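PDB 4KKM: polyprenyl synthetase from Zymomonas mobilis subsp. mobilis, which probably condenses isopentenyl diphosphate with allylic diphosphates to build longer prenyl diphosphates, as a metal-dependent prenyltransferase of the FPP/GGPP synthase family. Local coordinates for residues D230-Y235 / S299-E304; P73-A78 / F213-G218. All blocks are in the same frame, centred on the assembly; numbering follows the deposited sequence.

Contact 1 of 2, residues D230-Y235 / S299-E304; sequences DRLKAY and SVFGSE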
ATOM      1  N   ASP B 230     -10.667  22.200   8.137  1.00 30.13           N
ATOM      2  CA  ASP B 230     -10.554  22.936   6.886  1.00 33.29           C
ATOM      3  C   ASP B 230      -9.433  23.980   6.906  1.00 32.11           C
ATOM      4  O   ASP B 230      -8.708  24.127   5.928  1.00 30.74           O
ATOM      5  CB  ASP B 230     -11.890  23.588   6.518  1.00 36.90           C
ATOM      6  CG  ASP B 230     -12.902  22.585   6.004  1.00 40.01           C
ATOM      7  OD1 ASP B 230     -12.502  21.452   5.667  1.00 42.83           O
ATOM      8  OD2 ASP B 230     -14.099  22.931   5.932  1.00 42.08           O
ATOM      9  N   ARG B 231      -9.302  24.706   8.012  1.00 27.44           N
ATOM     10  CA  ARG B 231      -8.207  25.660   8.161  1.00 27.70           C
ATOM     11  C   ARG B 231      -6.847  24.971   8.031  1.00 29.15           C
ATOM     12  O   ARG B 231      -5.948  25.469   7.346  1.00 30.26           O
ATOM     13  CB  ARG B 231      -8.288  26.371   9.509  1.00 29.51           C
ATOM     14  CG  ARG B 231      -9.365  27.436   9.598  1.00 35.37           C
ATOM     15  CD  ARG B 231      -9.379  28.052  10.984  1.00 39.82           C
ATOM     16  NE  ARG B 231     -10.250  29.221  11.048  1.00 43.69           N
ATOM     17  CZ  ARG B 231      -9.870  30.456  10.736  1.00 43.90           C
ATOM     18  NH1 ARG B 231      -8.627  30.695  10.337  1.00 34.75           N
ATOM     19  NH2 ARG B 231     -10.735  31.453  10.829  1.00 48.91           N
ATOM     20  N   LEU B 232      -6.704  23.832   8.696  1.00 25.61           N
ATOM     21  CA  LEU B 232      -5.459  23.070   8.639  1.00 21.72           C
ATOM     22  C   LEU B 232      -5.189  22.523   7.234  1.00 24.10           C
ATOM     23  O   LEU B 232      -4.066  22.591   6.743  1.00 24.71           O
ATOM     24  CB  LEU B 232      -5.468  21.943   9.678  1.00 22.61           C
ATOM     25  CG  LEU B 232      -5.536  22.462  11.120  1.00 30.21           C
ATOM     26  CD1 LEU B 232      -5.570  21.323  12.131  1.00 28.78           C
ATOM     27  CD2 LEU B 232      -4.369  23.391  11.389  1.00 32.96           C
ATOM     28  N   LYS B 233      -6.212  21.988   6.578  1.00 26.23           N
ATOM     29  CA  LYS B 233      -6.014  21.503   5.212  1.00 25.35           C
ATOM     30  C   LYS B 233      -5.691  22.651   4.252  1.00 26.21           C
ATOM     31  O   LYS B 233      -4.937  22.480   3.293  1.00 25.98           O
ATOM     32  CB  LYS B 233      -7.217  20.685   4.727  1.00 29.77           C
ATOM     33  CG  LYS B 233      -7.384  19.357   5.465  1.00 35.24           C
ATOM     34  CD  LYS B 233      -8.378  18.437   4.767  1.00 38.63           C
ATOM     35  CE  LYS B 233      -7.720  17.681   3.614  1.00 42.82           C
ATOM     36  NZ  LYS B 233      -8.648  16.681   3.010  1.00 50.61           N
ATOM     37  N   ALA B 234      -6.249  23.825   4.526  1.00 25.21           N
ATOM     38  CA  ALA B 234      -5.956  25.010   3.725  1.00 23.74           C
ATOM     39  C   ALA B 234      -4.496  25.443   3.894  1.00 27.18           C
ATOM     40  O   ALA B 234      -3.856  25.889   2.941  1.00 27.07           O
ATOM     41  CB  ALA B 234      -6.904  26.157   4.102  1.00 26.75           C
ATOM     42  N   TYR B 235      -3.977  25.325   5.114  1.00 27.63           N
ATOM     43  CA  TYR B 235      -2.564  25.600   5.365  1.00 29.61           C
ATOM     44  C   TYR B 235      -1.700  24.659   4.535  1.00 27.83           C
ATOM     45  O   TYR B 235      -0.727  25.088   3.910  1.00 28.89           O
ATOM     46  CB  TYR B 235      -2.240  25.448   6.854  1.00 31.28           C
ATOM     47  CG  TYR B 235      -0.758  25.352   7.194  1.00 28.83           C
ATOM     48  CD1 TYR B 235      -0.076  24.139   7.094  1.00 26.12           C
ATOM     49  CD2 TYR B 235      -0.052  26.464   7.652  1.00 25.94           C
ATOM     50  CE1 TYR B 235       1.268  24.035   7.415  1.00 28.70           C
ATOM     51  CE2 TYR B 235       1.305  26.369   7.975  1.00 27.81           C
ATOM     52  CZ  TYR B 235       1.956  25.145   7.855  1.00 30.18           C
ATOM     53  OH  TYR B 235       3.294  25.022   8.174  1.00 31.85           O
ATOM     54  N   SER B 299      -4.614  31.897  12.195  1.00 38.14           N
ATOM     55  CA  SER B 299      -4.846  33.082  13.025  1.00 41.30           C
ATOM     56  C   SER B 299      -5.691  32.801  14.271  1.00 45.13           C
ATOM     57  O   SER B 299      -5.645  33.559  15.240  1.00 46.81           O
ATOM     58  CB  SER B 299      -5.482  34.203  12.203  1.00 40.87           C
ATOM     59  OG  SER B 299      -6.718  33.781  11.657  1.00 47.70           O
ATOM     60  N   VAL B 300      -6.451  31.711  14.251  1.00 44.83           N
ATOM     61  CA  VAL B 300      -7.302  31.368  15.385  1.00 47.56           C
ATOM     62  C   VAL B 300      -6.553  30.629  16.492  1.00 47.36           C
ATOM     63  O   VAL B 300      -7.106  30.392  17.562  1.00 46.80           O
ATOM     64  CB  VAL B 300      -8.536  30.545  14.955  1.00 45.80           C
ATOM     65  CG1 VAL B 300      -9.424  31.367  14.016  1.00 44.59           C
ATOM     66  CG2 VAL B 300      -8.109  29.225  14.316  1.00 41.86           C
ATOM     67  N   PHE B 301      -5.297  30.268  16.241  1.00 42.06           N
ATOM     68  CA  PHE B 301      -4.493  29.599  17.259  1.00 41.87           C
ATOM     69  C   PHE B 301      -3.522  30.564  17.927  1.00 44.56           C
ATOM     70  O   PHE B 301      -3.075  31.537  17.317  1.00 42.41           O
ATOM     71  CB  PHE B 301      -3.704  28.425  16.666  1.00 41.38           C
ATOM     72  CG  PHE B 301      -4.555  27.418  15.952  1.00 42.60           C
ATOM     73  CD1 PHE B 301      -5.362  26.545  16.664  1.00 43.01           C
ATOM     74  CD2 PHE B 301      -4.543  27.337  14.571  1.00 40.60           C
ATOM     75  CE1 PHE B 301      -6.151  25.614  16.008  1.00 41.40           C
ATOM     76  CE2 PHE B 301      -5.326  26.407  13.907  1.00 42.91           C
ATOM     77  CZ  PHE B 301      -6.131  25.543  14.628  1.00 43.81           C
ATOM     78  N   GLY B 302      -3.191  30.275  19.182  1.00 46.99           N
ATOM     79  CA  GLY B 302      -2.187  31.028  19.907  1.00 50.52           C
ATOM     80  C   GLY B 302      -0.778  30.583  19.556  1.00 49.65           C
ATOM     81  O   GLY B 302      -0.516  30.126  18.444  1.00 44.67           O
ATOM     82  N   SER B 303       0.134  30.709  20.513  1.00 50.51           N
ATOM     83  CA  SER B 303       1.541  30.405  20.274  1.00 51.51           C
ATOM     84  C   SER B 303       1.799  28.931  19.965  1.00 47.88           C
ATOM     85  O   SER B 303       2.860  28.577  19.447  1.00 49.91           O
ATOM     86  CB  SER B 303       2.387  30.836  21.473  1.00 54.20           C
ATOM     87  OG  SER B 303       2.127  30.007  22.590  1.00 56.84           O
ATOM     88  N   GLU B 304       0.832  28.071  20.273  1.00 41.40           N
ATOM     89  CA  GLU B 304       0.975  26.644  19.999  1.00 43.85           C
ATOM     90  C   GLU B 304       1.142  26.369  18.499  1.00 42.91           C
ATOM     91  O   GLU B 304       1.599  25.295  18.100  1.00 41.54           O
ATOM     92  CB  GLU B 304      -0.206  25.847  20.576  1.00 44.55           C
ATOM     93  CG  GLU B 304      -1.557  26.135  19.931  1.00 45.86           C
ATOM     94  CD  GLU B 304      -2.237  27.379  20.479  1.00 50.88           C
ATOM     95  OE1 GLU B 304      -1.602  28.124  21.258  1.00 53.21           O
ATOM     96  OE2 GLU B 304      -3.415  27.606  20.133  1.00 47.44           O
TER
HETATM   97  O   HOH W   1      -7.979  33.411   9.441  1.00 43.81           O
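CG1 of Val300 stands over one face of the guanidinium of Arg231, above its middle, 3.4 Å from CZ of Arg231. The arginine chain runs extended from CG to NE (chi2 179°, chi3 171°), and this carries the group outward from helix 226-253 to the loop. The second valine methyl, CG2, touches the aliphatic part of the arginine, 3.8 Å from CD of Arg231, and also lies over the centre of the Phe301 ring, so one methyl bridges the arginine stem and the aromatic face. Deeper in, the apolar contact continues where CD2 of Leu232 approaches CE2 of Phe301 at 4.0 Å, the two side chains crossing at about a right angle.

The polar link is indirect. A water lies in the guanidinium plane, accepting a bond from NH1 of Arg231 at 2.9 Å, and is hydrogen-bonded to OG of Ser299 at 2.6 Å. Each group has a second partner just before the segment: NH1 also bonds the carbonyl O of His297, and OG that of Ala296, the last residue of helix 280-296. Together these hold the arginine beside the turn that follows this helix. Within the loop, Gly302 N donates to OE2 of Glu304 at 2.8 Å, meeting it from above the carboxylate plane.

With Leu232 buried and Ser299 and Val300 exposed, this is a helix-to-loop contact at the surface of the predominantly helical isoprenoid synthase fold, packing the connection between helices 280-296 and 306-314 beside helix 226-253, away from the metal site.

Contact 2 of 2, residues P73-A78 / F213-G218; sequences PLLVVA and FCLEAG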
ATOM      1  N   PRO B  73       6.751  13.921   8.943  1.00 27.97           N
ATOM      2  CA  PRO B  73       6.626  13.726  10.394  1.00 27.12           C
ATOM      3  C   PRO B  73       6.613  15.039  11.178  1.00 29.73           C
ATOM      4  O   PRO B  73       5.856  15.171  12.144  1.00 28.13           O
ATOM      5  CB  PRO B  73       7.875  12.912  10.738  1.00 25.64           C
ATOM      6  CG  PRO B  73       8.108  12.088   9.502  1.00 22.49           C
ATOM      7  CD  PRO B  73       7.726  12.988   8.345  1.00 22.08           C
ATOM      8  N   LEU B  74       7.424  16.004  10.753  1.00 28.21           N
ATOM      9  CA  LEU B  74       7.499  17.291  11.436  1.00 27.74           C
ATOM     10  C   LEU B  74       6.148  18.007  11.405  1.00 27.79           C
ATOM     11  O   LEU B  74       5.715  18.580  12.405  1.00 29.89           O
ATOM     12  CB  LEU B  74       8.582  18.171  10.805  1.00 28.97           C
ATOM     13  CG  LEU B  74       8.698  19.594  11.352  1.00 32.26           C
ATOM     14  CD1 LEU B  74       9.185  19.574  12.802  1.00 30.75           C
ATOM     15  CD2 LEU B  74       9.614  20.434  10.464  1.00 37.13           C
ATOM     16  N   LEU B  75       5.485  17.971  10.254  1.00 28.08           N
ATOM     17  CA  LEU B  75       4.160  18.576  10.121  1.00 25.20           C
ATOM     18  C   LEU B  75       3.127  17.891  11.009  1.00 25.15           C
ATOM     19  O   LEU B  75       2.284  18.552  11.614  1.00 29.71           O
ATOM     20  CB  LEU B  75       3.694  18.532   8.663  1.00 24.17           C
ATOM     21  CG  LEU B  75       4.387  19.520   7.721  1.00 25.20           C
ATOM     22  CD1 LEU B  75       4.049  19.194   6.271  1.00 27.38           C
ATOM     23  CD2 LEU B  75       3.983  20.946   8.071  1.00 26.37           C
ATOM     24  N   VAL B  76       3.178  16.563  11.070  1.00 24.52           N
ATOM     25  CA  VAL B  76       2.279  15.823  11.950  1.00 28.16           C
ATOM     26  C   VAL B  76       2.494  16.239  13.403  1.00 30.78           C
ATOM     27  O   VAL B  76       1.541  16.587  14.108  1.00 29.86           O
ATOM     28  CB  VAL B  76       2.474  14.297  11.821  1.00 26.41           C
ATOM     29  CG1 VAL B  76       1.676  13.571  12.902  1.00 25.47           C
ATOM     30  CG2 VAL B  76       2.060  13.827  10.434  1.00 24.87           C
ATOM     31  N   VAL B  77       3.751  16.214  13.835  1.00 29.76           N
ATOM     32  CA  VAL B  77       4.106  16.560  15.209  1.00 31.44           C
ATOM     33  C   VAL B  77       3.683  17.994  15.541  1.00 32.08           C
ATOM     34  O   VAL B  77       3.083  18.249  16.591  1.00 33.86           O
ATOM     35  CB  VAL B  77       5.625  16.372  15.470  1.00 31.90           C
ATOM     36  CG1 VAL B  77       6.035  17.029  16.782  1.00 34.76           C
ATOM     37  CG2 VAL B  77       6.002  14.886  15.457  1.00 28.68           C
ATOM     38  N   ALA B  78       3.973  18.925  14.636  1.00 31.90           N
ATOM     39  CA  ALA B  78       3.643  20.333  14.861  1.00 32.08           C
ATOM     40  C   ALA B  78       2.141  20.604  14.836  1.00 32.82           C
ATOM     41  O   ALA B  78       1.667  21.544  15.472  1.00 35.30           O
ATOM     42  CB  ALA B  78       4.361  21.237  13.851  1.00 32.99           C
ATOM     43  N   PHE B 213      -2.567  15.267   4.316  1.00 21.88           N
ATOM     44  CA  PHE B 213      -2.729  14.232   5.333  1.00 22.07           C
ATOM     45  C   PHE B 213      -2.081  14.632   6.655  1.00 25.27           C
ATOM     46  O   PHE B 213      -2.647  14.415   7.720  1.00 25.41           O
ATOM     47  CB  PHE B 213      -2.140  12.892   4.896  1.00 22.64           C
ATOM     48  CG  PHE B 213      -2.137  11.875   6.002  1.00 23.61           C
ATOM     49  CD1 PHE B 213      -3.283  11.152   6.291  1.00 21.49           C
ATOM     50  CD2 PHE B 213      -1.015  11.691   6.793  1.00 21.70           C
ATOM     51  CE1 PHE B 213      -3.294  10.230   7.327  1.00 25.19           C
ATOM     52  CE2 PHE B 213      -1.030  10.788   7.842  1.00 26.02           C
ATOM     53  CZ  PHE B 213      -2.167  10.057   8.104  1.00 23.89           C
ATOM     54  N   CYS B 214      -0.880  15.193   6.581  1.00 24.28           N
ATOM     55  CA  CYS B 214      -0.156  15.583   7.788  1.00 26.49           C
ATOM     56  C   CYS B 214      -0.964  16.545   8.654  1.00 26.90           C
ATOM     57  O   CYS B 214      -1.023  16.391   9.879  1.00 27.53           O
ATOM     58  CB  CYS B 214       1.190  16.215   7.433  1.00 21.26           C
ATOM     59  SG  CYS B 214       2.369  15.069   6.691  1.00 24.55           S
ATOM     60  N   LEU B 215      -1.582  17.532   8.013  1.00 25.12           N
ATOM     61  CA  LEU B 215      -2.368  18.551   8.714  1.00 24.42           C
ATOM     62  C   LEU B 215      -3.702  17.976   9.174  1.00 26.75           C
ATOM     63  O   LEU B 215      -4.145  18.217  10.300  1.00 27.39           O
ATOM     64  CB  LEU B 215      -2.596  19.778   7.818  1.00 21.27           C
ATOM     65  CG  LEU B 215      -1.527  20.884   7.879  1.00 24.32           C
ATOM     66  CD1 LEU B 215      -1.544  21.600   9.228  1.00 25.43           C
ATOM     67  CD2 LEU B 215      -0.126  20.331   7.577  1.00 25.05           C
ATOM     68  N   GLU B 216      -4.335  17.198   8.304  1.00 25.16           N
ATOM     69  CA  GLU B 216      -5.627  16.617   8.640  1.00 29.70           C
ATOM     70  C   GLU B 216      -5.480  15.606   9.777  1.00 28.44           C
ATOM     71  O   GLU B 216      -6.358  15.486  10.631  1.00 28.94           O
ATOM     72  CB  GLU B 216      -6.290  15.980   7.415  1.00 29.13           C
ATOM     73  CG  GLU B 216      -7.695  15.450   7.693  1.00 32.98           C
ATOM     74  CD  GLU B 216      -8.416  14.955   6.445  1.00 39.11           C
ATOM     75  OE1 GLU B 216      -7.783  14.865   5.369  1.00 35.03           O
ATOM     76  OE2 GLU B 216      -9.628  14.659   6.544  1.00 39.22           O
ATOM     77  N   ALA B 217      -4.350  14.903   9.797  1.00 27.88           N
ATOM     78  CA  ALA B 217      -4.083  13.926  10.850  1.00 30.04           C
ATOM     79  C   ALA B 217      -4.062  14.584  12.226  1.00 30.00           C
ATOM     80  O   ALA B 217      -4.552  14.019  13.206  1.00 30.55           O
ATOM     81  CB  ALA B 217      -2.769  13.197  10.580  1.00 26.80           C
ATOM     82  N   GLY B 218      -3.500  15.786  12.296  1.00 28.93           N
ATOM     83  CA  GLY B 218      -3.478  16.540  13.539  1.00 32.79           C
ATOM     84  C   GLY B 218      -4.877  16.864  14.023  1.00 34.56           C
ATOM     85  O   GLY B 218      -5.190  16.720  15.208  1.00 35.88           O
TER
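Leu75 and Val76, adjacent on helix 71-80, present two bumps to Cys214 of helix 208-221, whose small side chain is consistent with the close approach of the helices. The axes of the two segments pass at 8.0 Å, their directions only 24° from parallel, and the backbones draw closest where CA of Val76 lies 4.8 Å from CA of Cys214.

Against Cys214 the two neighbours touch at different places. Leu75 contributes the base of its side chain, its CB resting 3.6 Å from CB of Cys214. Val76 contributes a branch: CG1 is anti to the backbone N (chi1 171°), which puts CG2 beside that N, and CG2 settles against the cysteine stem, 3.9 Å from CA of Cys214, close to the helix backbone. The sulfur joins the same patch, with SG of Cys214 4.0 Å from CG2 of Val76. The low relief of Cys214, Ala217 and Gly218 forms a shallow groove on helix 208-221, and CG2 of Val76 rests on its Cys214 end.

Beyond this tight spot the surfaces meet through longer branches. Leu75 and Leu215 extend obliquely across one another and touch through their methyls, CD2 of Leu75 to CD2 of Leu215 at 4.2 Å. All four touching residues are buried, and their packing is wholly apolar.

The pair belongs to the interior of the helical bundle. Helix 226-253 packs on Leu75 through Ile239 and on Leu215 through Leu232, Tyr235 and Ala236, while Leu308 of helix 306-314 also touches Leu75. Ile97 of helix 87-109 packs on Cys214 and Phe213, and helix 24-45 reaches Pro73 and Leu74.

Of the four segments, 73-78 on helix 71-80 comes first; contact 2 closes when the chain, after 134 intervening and mostly helical residues, returns in helix 208-221. The next helix, 226-253, opens contact 1, which closes at 299-304 after a further 63 residues. The two closures are therefore in series, neither nesting nor crossing. Their centres lie 12 Å apart, and they touch directly: Lys233 forms a salt bridge with Glu216 between the consecutive helices 208-221 and 226-253, and Tyr235 packs on Leu75. Contact 2 thus unites early and later helices in the core, while contact 1 brings the loop before helix 306-314 onto the same bundle at its surface.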